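PDB 3K11: putative glycosyl hydrolase from Bacteroides thetaiotaomicron VPI-5482, which is of uncertain function but probably acts as a hydrolase on glycosidic substrates, as other glycoside hydrolases of family 88 do. Local coordinates for residues Trp252-Arg266 with Thr374-Tyr387. Numbering follows the deposited sequence.
With EDO (1,2-ethanediol), chain D; EDO (1,2-ethanediol), chain G; EDO (1,2-ethanediol), chain H.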
loop_
_atom_site.group_PDB
_atom_site.type_symbol
_atom_site.label_atom_id
_atom_site.label_comp_id
_atom_site.label_asym_id
_atom_site.label_seq_id
_atom_site.Cartn_x
_atom_site.Cartn_y
_atom_site.Cartn_z
ATOM N N TRP A 252 18.894 11.276 7.040
ATOM C CA TRP A 252 19.726 10.294 7.769
ATOM C C TRP A 252 20.541 11.036 8.805
ATOM O O TRP A 252 21.411 11.810 8.456
ATOM C CB TRP A 252 20.671 9.589 6.795
ATOM C CG TRP A 252 21.463 8.456 7.354
ATOM C CD1 TRP A 252 21.106 7.122 7.390
ATOM C CD2 TRP A 252 22.800 8.527 7.903
ATOM N NE1 TRP A 252 22.116 6.388 7.951
ATOM C CE2 TRP A 252 23.171 7.225 8.256
ATOM C CE3 TRP A 252 23.709 9.579 8.109
ATOM C CZ2 TRP A 252 24.419 6.932 8.798
ATOM C CZ3 TRP A 252 24.946 9.274 8.623
ATOM C CH2 TRP A 252 25.269 7.980 8.994
ATOM N N VAL A 253 20.273 10.750 10.075
ATOM C CA VAL A 253 20.999 11.365 11.188
ATOM C C VAL A 253 22.003 10.365 11.735
ATOM O O VAL A 253 21.657 9.270 12.178
ATOM C CB VAL A 253 20.035 11.833 12.316
ATOM C CG1 VAL A 253 20.830 12.402 13.514
ATOM C CG2 VAL A 253 19.058 12.915 11.718
ATOM N N GLU A 254 23.255 10.758 11.752
ATOM C CA GLU A 254 24.326 9.796 12.055
ATOM C C GLU A 254 24.182 9.150 13.405
ATOM O O GLU A 254 24.410 7.958 13.524
ATOM C CB GLU A 254 25.670 10.466 11.942
ATOM C CG GLU A 254 26.903 9.565 12.142
ATOM C CD GLU A 254 28.155 10.404 12.041
ATOM O OE1 GLU A 254 28.426 11.185 12.990
ATOM O OE2 GLU A 254 28.853 10.288 10.993
ATOM N N SER A 255 23.771 9.909 14.415
ATOM C CA SER A 255 23.666 9.350 15.764
ATOM C C SER A 255 22.514 8.391 15.987
ATOM O O SER A 255 22.516 7.620 16.973
ATOM C CB SER A 255 23.547 10.441 16.802
ATOM O OG SER A 255 22.297 11.121 16.757
ATOM N N SER A 256 21.516 8.447 15.129
ATOM C CA SER A 256 20.313 7.646 15.352
ATOM C C SER A 256 20.546 6.153 15.125
ATOM O O SER A 256 21.178 5.756 14.160
ATOM C CB SER A 256 19.128 8.125 14.499
ATOM O OG SER A 256 18.641 9.391 14.921
ATOM N N THR A 257 19.993 5.324 15.998
ATOM C CA THR A 257 20.217 3.903 15.925
ATOM C C THR A 257 19.280 3.222 14.933
ATOM O O THR A 257 19.524 2.095 14.543
ATOM C CB THR A 257 20.141 3.260 17.341
ATOM O OG1 THR A 257 18.917 3.658 17.957
ATOM C CG2 THR A 257 21.320 3.747 18.253
ATOM N N ASP A 258 18.190 3.882 14.555
ATOM C CA ASP A 258 17.312 3.480 13.459
ATOM C C ASP A 258 17.201 4.702 12.583
ATOM O O ASP A 258 17.385 5.827 13.054
ATOM C CB ASP A 258 15.907 3.158 13.954
ATOM C CG ASP A 258 15.754 1.766 14.472
ATOM O OD1 ASP A 258 16.670 0.942 14.364
ATOM O OD2 ASP A 258 14.668 1.479 14.984
ATOM N N HIS A 259 16.936 4.488 11.291
ATOM C CA HIS A 259 16.869 5.561 10.324
ATOM C C HIS A 259 15.555 5.522 9.589
ATOM O O HIS A 259 15.479 5.025 8.482
ATOM C CB HIS A 259 18.055 5.475 9.351
ATOM C CG HIS A 259 19.387 5.537 10.035
ATOM N ND1 HIS A 259 19.847 6.680 10.657
ATOM C CD2 HIS A 259 20.360 4.600 10.185
ATOM C CE1 HIS A 259 21.027 6.427 11.197
ATOM N NE2 HIS A 259 21.368 5.174 10.919
ATOM N N PRO A 260 14.508 6.109 10.182
ATOM C CA PRO A 260 13.166 6.097 9.561
ATOM C C PRO A 260 13.158 6.681 8.161
ATOM O O PRO A 260 13.914 7.595 7.854
ATOM C CB PRO A 260 12.346 6.983 10.498
ATOM C CG PRO A 260 13.038 6.913 11.820
ATOM C CD PRO A 260 14.506 6.864 11.461
ATOM N N ALA A 261 12.341 6.097 7.286
ATOM C CA ALA A 261 12.298 6.469 5.888
ATOM C C ALA A 261 11.031 7.252 5.617
ATOM O O ALA A 261 9.940 6.745 5.831
ATOM C CB ALA A 261 12.326 5.218 5.016
ATOM N N PHE A 262 11.191 8.497 5.207
ATOM C CA PHE A 262 10.129 9.260 4.630
ATOM C C PHE A 262 10.577 9.505 3.188
ATOM O O PHE A 262 11.492 10.276 2.945
ATOM C CB PHE A 262 9.892 10.536 5.420
ATOM C CG PHE A 262 9.320 10.248 6.805
ATOM C CD1 PHE A 262 7.962 10.058 6.963
ATOM C CD2 PHE A 262 10.141 10.069 7.871
ATOM C CE1 PHE A 262 7.450 9.680 8.169
ATOM C CE2 PHE A 262 9.602 9.730 9.110
ATOM C CZ PHE A 262 8.268 9.535 9.229
ATOM N N CYS A 263 9.974 8.782 2.242
ATOM C CA CYS A 263 10.446 8.753 0.839
ATOM C C CYS A 263 9.817 9.908 0.077
ATOM O O CYS A 263 8.951 9.727 -0.757
ATOM C CB CYS A 263 10.086 7.410 0.209
ATOM S SG CYS A 263 10.907 6.042 1.131
ATOM N N TRP A 264 10.216 11.108 0.457
ATOM C CA TRP A 264 9.650 12.329 -0.089
ATOM C C TRP A 264 9.937 12.423 -1.581
ATOM O O TRP A 264 11.079 12.245 -2.028
ATOM C CB TRP A 264 10.186 13.545 0.681
ATOM C CG TRP A 264 9.663 14.849 0.214
ATOM C CD1 TRP A 264 8.375 15.144 -0.078
ATOM C CD2 TRP A 264 10.423 16.033 -0.041
ATOM N NE1 TRP A 264 8.272 16.438 -0.475
ATOM C CE2 TRP A 264 9.517 17.015 -0.480
ATOM C CE3 TRP A 264 11.754 16.369 0.121
ATOM C CZ2 TRP A 264 9.905 18.314 -0.785
ATOM C CZ3 TRP A 264 12.154 17.655 -0.230
ATOM C CH2 TRP A 264 11.220 18.604 -0.672
ATOM N N ALA A 265 8.896 12.651 -2.366
ATOM C CA ALA A 265 9.011 12.615 -3.849
ATOM C C ALA A 265 9.969 13.595 -4.447
ATOM O O ALA A 265 10.811 13.190 -5.273
ATOM C CB ALA A 265 7.588 12.729 -4.522
ATOM N N ARG A 266 9.944 14.868 -4.042
ATOM C CA ARG A 266 10.868 15.786 -4.698
ATOM C C ARG A 266 12.320 15.399 -4.447
ATOM O O ARG A 266 13.088 15.355 -5.382
ATOM C CB ARG A 266 10.629 17.234 -4.321
ATOM C CG ARG A 266 11.677 18.137 -4.997
ATOM C CD ARG A 266 11.271 19.575 -5.171
ATOM N NE ARG A 266 11.102 20.274 -3.913
ATOM C CZ ARG A 266 10.002 20.923 -3.548
ATOM N NH1 ARG A 266 8.930 20.986 -4.322
ATOM N NH2 ARG A 266 10.008 21.571 -2.380
ATOM N N THR A 374 2.662 22.282 -6.873
ATOM C CA THR A 374 4.037 22.115 -6.427
ATOM C C THR A 374 4.161 22.349 -4.923
ATOM O O THR A 374 3.755 23.389 -4.422
ATOM C CB THR A 374 4.978 23.083 -7.107
ATOM O OG1 THR A 374 4.971 22.828 -8.521
ATOM C CG2 THR A 374 6.413 22.951 -6.569
ATOM N N CYS A 375 4.780 21.388 -4.238
ATOM C CA CYS A 375 5.100 21.451 -2.808
ATOM C C CYS A 375 6.090 22.603 -2.544
ATOM O O CYS A 375 7.086 22.761 -3.246
ATOM C CB CYS A 375 5.743 20.110 -2.369
ATOM S SG CYS A 375 6.271 20.071 -0.658
ATOM N N VAL A 376 5.799 23.416 -1.545
ATOM C CA VAL A 376 6.673 24.539 -1.194
ATOM C C VAL A 376 7.997 24.066 -0.559
ATOM O O VAL A 376 8.202 22.880 -0.338
ATOM C CB VAL A 376 5.944 25.529 -0.241
ATOM C CG1 VAL A 376 4.715 26.152 -0.967
ATOM C CG2 VAL A 376 5.611 24.836 1.101
ATOM N N GLY A 377 8.902 24.999 -0.269
ATOM C CA GLY A 377 10.184 24.630 0.342
ATOM C C GLY A 377 9.887 23.792 1.571
ATOM O O GLY A 377 8.995 24.142 2.346
ATOM N N THR A 378 10.623 22.701 1.733
ATOM C CA THR A 378 10.298 21.637 2.744
ATOM C C THR A 378 11.597 21.065 3.329
ATOM O O THR A 378 12.499 20.624 2.584
ATOM C CB THR A 378 9.466 20.535 2.076
ATOM O OG1 THR A 378 8.177 21.067 1.768
ATOM C CG2 THR A 378 9.313 19.287 2.986
ATOM N N GLY A 379 11.698 21.114 4.654
ATOM C CA GLY A 379 12.827 20.584 5.396
ATOM C C GLY A 379 12.598 19.123 5.790
ATOM O O GLY A 379 11.828 18.400 5.146
HETATM N N MSE A 380 13.239 18.708 6.876
HETATM C CA MSE A 380 13.272 17.296 7.288
HETATM C C MSE A 380 12.439 17.044 8.513
HETATM O O MSE A 380 12.536 17.768 9.500
HETATM C CB MSE A 380 14.717 16.900 7.598
HETATM C CG MSE A 380 14.901 15.396 7.916
HETATM SE SE MSE A 380 16.710 14.961 8.289
HETATM C CE MSE A 380 17.395 15.459 6.468
ATOM N N ALA A 381 11.630 16.003 8.478
ATOM C CA ALA A 381 10.839 15.621 9.632
ATOM C C ALA A 381 11.045 14.115 9.915
ATOM O O ALA A 381 11.494 13.335 9.027
ATOM C CB ALA A 381 9.323 15.896 9.381
ATOM N N PHE A 382 10.627 13.718 11.111
ATOM C CA PHE A 382 10.538 12.329 11.474
ATOM C C PHE A 382 9.111 11.912 11.859
ATOM O O PHE A 382 8.883 11.030 12.671
ATOM C CB PHE A 382 11.578 11.996 12.548
ATOM C CG PHE A 382 12.950 12.053 12.006
ATOM C CD1 PHE A 382 13.364 11.104 11.086
ATOM C CD2 PHE A 382 13.786 13.083 12.306
ATOM C CE1 PHE A 382 14.599 11.186 10.492
ATOM C CE2 PHE A 382 15.000 13.153 11.729
ATOM C CZ PHE A 382 15.415 12.203 10.848
ATOM N N ASP A 383 8.147 12.569 11.236
ATOM C CA ASP A 383 6.732 12.164 11.365
ATOM C C ASP A 383 6.078 12.394 10.011
ATOM O O ASP A 383 6.538 13.239 9.241
ATOM C CB ASP A 383 5.999 12.920 12.487
ATOM C CG ASP A 383 5.708 14.367 12.139
ATOM O OD1 ASP A 383 4.785 14.600 11.311
ATOM O OD2 ASP A 383 6.352 15.264 12.746
ATOM N N PRO A 384 5.038 11.607 9.690
ATOM C CA PRO A 384 4.410 11.759 8.377
ATOM C C PRO A 384 3.510 12.959 8.195
ATOM O O PRO A 384 3.354 13.423 7.076
ATOM C CB PRO A 384 3.574 10.488 8.235
ATOM C CG PRO A 384 3.251 10.098 9.668
ATOM C CD PRO A 384 4.498 10.470 10.460
ATOM N N ALA A 385 2.910 13.460 9.262
ATOM C CA ALA A 385 2.013 14.634 9.133
ATOM C C ALA A 385 2.697 15.833 8.474
ATOM O O ALA A 385 2.126 16.483 7.608
ATOM C CB ALA A 385 1.416 15.006 10.521
ATOM N N PHE A 386 3.929 16.112 8.864
ATOM C CA PHE A 386 4.701 17.191 8.264
ATOM C C PHE A 386 4.706 17.056 6.739
ATOM O O PHE A 386 4.369 17.997 6.006
ATOM C CB PHE A 386 6.122 17.168 8.830
ATOM C CG PHE A 386 7.080 18.103 8.128
ATOM C CD1 PHE A 386 7.131 19.432 8.469
ATOM C CD2 PHE A 386 7.893 17.651 7.108
ATOM C CE1 PHE A 386 7.991 20.274 7.846
ATOM C CE2 PHE A 386 8.802 18.512 6.517
ATOM C CZ PHE A 386 8.807 19.820 6.873
ATOM N N TYR A 387 5.018 15.862 6.259
ATOM C CA TYR A 387 5.136 15.674 4.799
ATOM C C TYR A 387 3.778 15.721 4.110
ATOM O O TYR A 387 3.627 16.277 3.027
ATOM C CB TYR A 387 5.869 14.384 4.473
ATOM C CG TYR A 387 7.356 14.430 4.779
ATOM C CD1 TYR A 387 8.239 15.090 3.932
ATOM C CD2 TYR A 387 7.882 13.849 5.933
ATOM C CE1 TYR A 387 9.589 15.176 4.222
ATOM C CE2 TYR A 387 9.241 13.917 6.220
ATOM C CZ TYR A 387 10.101 14.573 5.358
ATOM O OH TYR A 387 11.453 14.643 5.619
HETATM C C1 EDO D . 15.891 1.092 10.104
HETATM O O1 EDO D . 17.090 1.806 10.250
HETATM C C2 EDO D . 14.740 1.955 10.605
HETATM O O2 EDO D . 13.575 1.840 9.792
HETATM C C1 EDO G . 19.146 1.911 21.436
HETATM O O1 EDO G . 20.412 1.820 20.779
HETATM C C2 EDO G . 18.901 3.351 21.881
HETATM O O2 EDO G . 18.674 4.134 20.714
HETATM C C1 EDO H . 13.173 0.734 5.854
HETATM O O1 EDO H . 14.466 0.129 6.054
HETATM C C2 EDO H . 13.182 2.230 6.153
HETATM O O2 EDO H . 13.937 2.622 7.311
HETATM O O HOH W 1 12.426 22.158 -0.621
#
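V253 and P260, from the strand end and loop of 252-266, both meet the ring of F382 in the (alpha/alpha)6-barrel fold expected of a family 88 glycosyl hydrolase, and the contact illustrates how aromatic side chains can join two loops that lead into helices. V253 CG2 lies 3.8 Å from F382 CZ, while P260 CG comes near F382 CD1. F262 follows and reaches farther: its ring lies along the backbone from A381 to P384, with CE1 3.4 Å from P384 N and the carbonyl oxygen of D383 over one face. D383 itself N-caps helix 384-388 by accepting from F386 N, and its other carboxylate oxygen bonds to Y24 of the second subunit. The F262 and Y387 rings are nearly parallel, planes at 17°, but slid so far apart that they barely overlap; F262 CB instead touches Y387 CE2 at 3.5 Å. The hydroxyl of Y387 is held by H250 and accepts from A381 N. W264 completes the aromatic cluster. Its indole runs from Y387, oblique to the five-membered ring, to T378 on the same side, carried there by CG lying opposite the backbone N (chi1 -179°); T378 CG2 makes a CH-pi contact over the six-membered ring, R266 CB backs the other face, and C375 SG sits at the edge. From the first turn of helix 265-281, R266 bends at chi3 (65°) and turns its guanidinium edge to successive carbonyls: NH1 donates to C375 O at 2.8 Å, and NH2 to V376 O at 3.0 Å. T378 OG1 reaches V376 O from the opposite face of its carbonyl plane, 2.8 Å away.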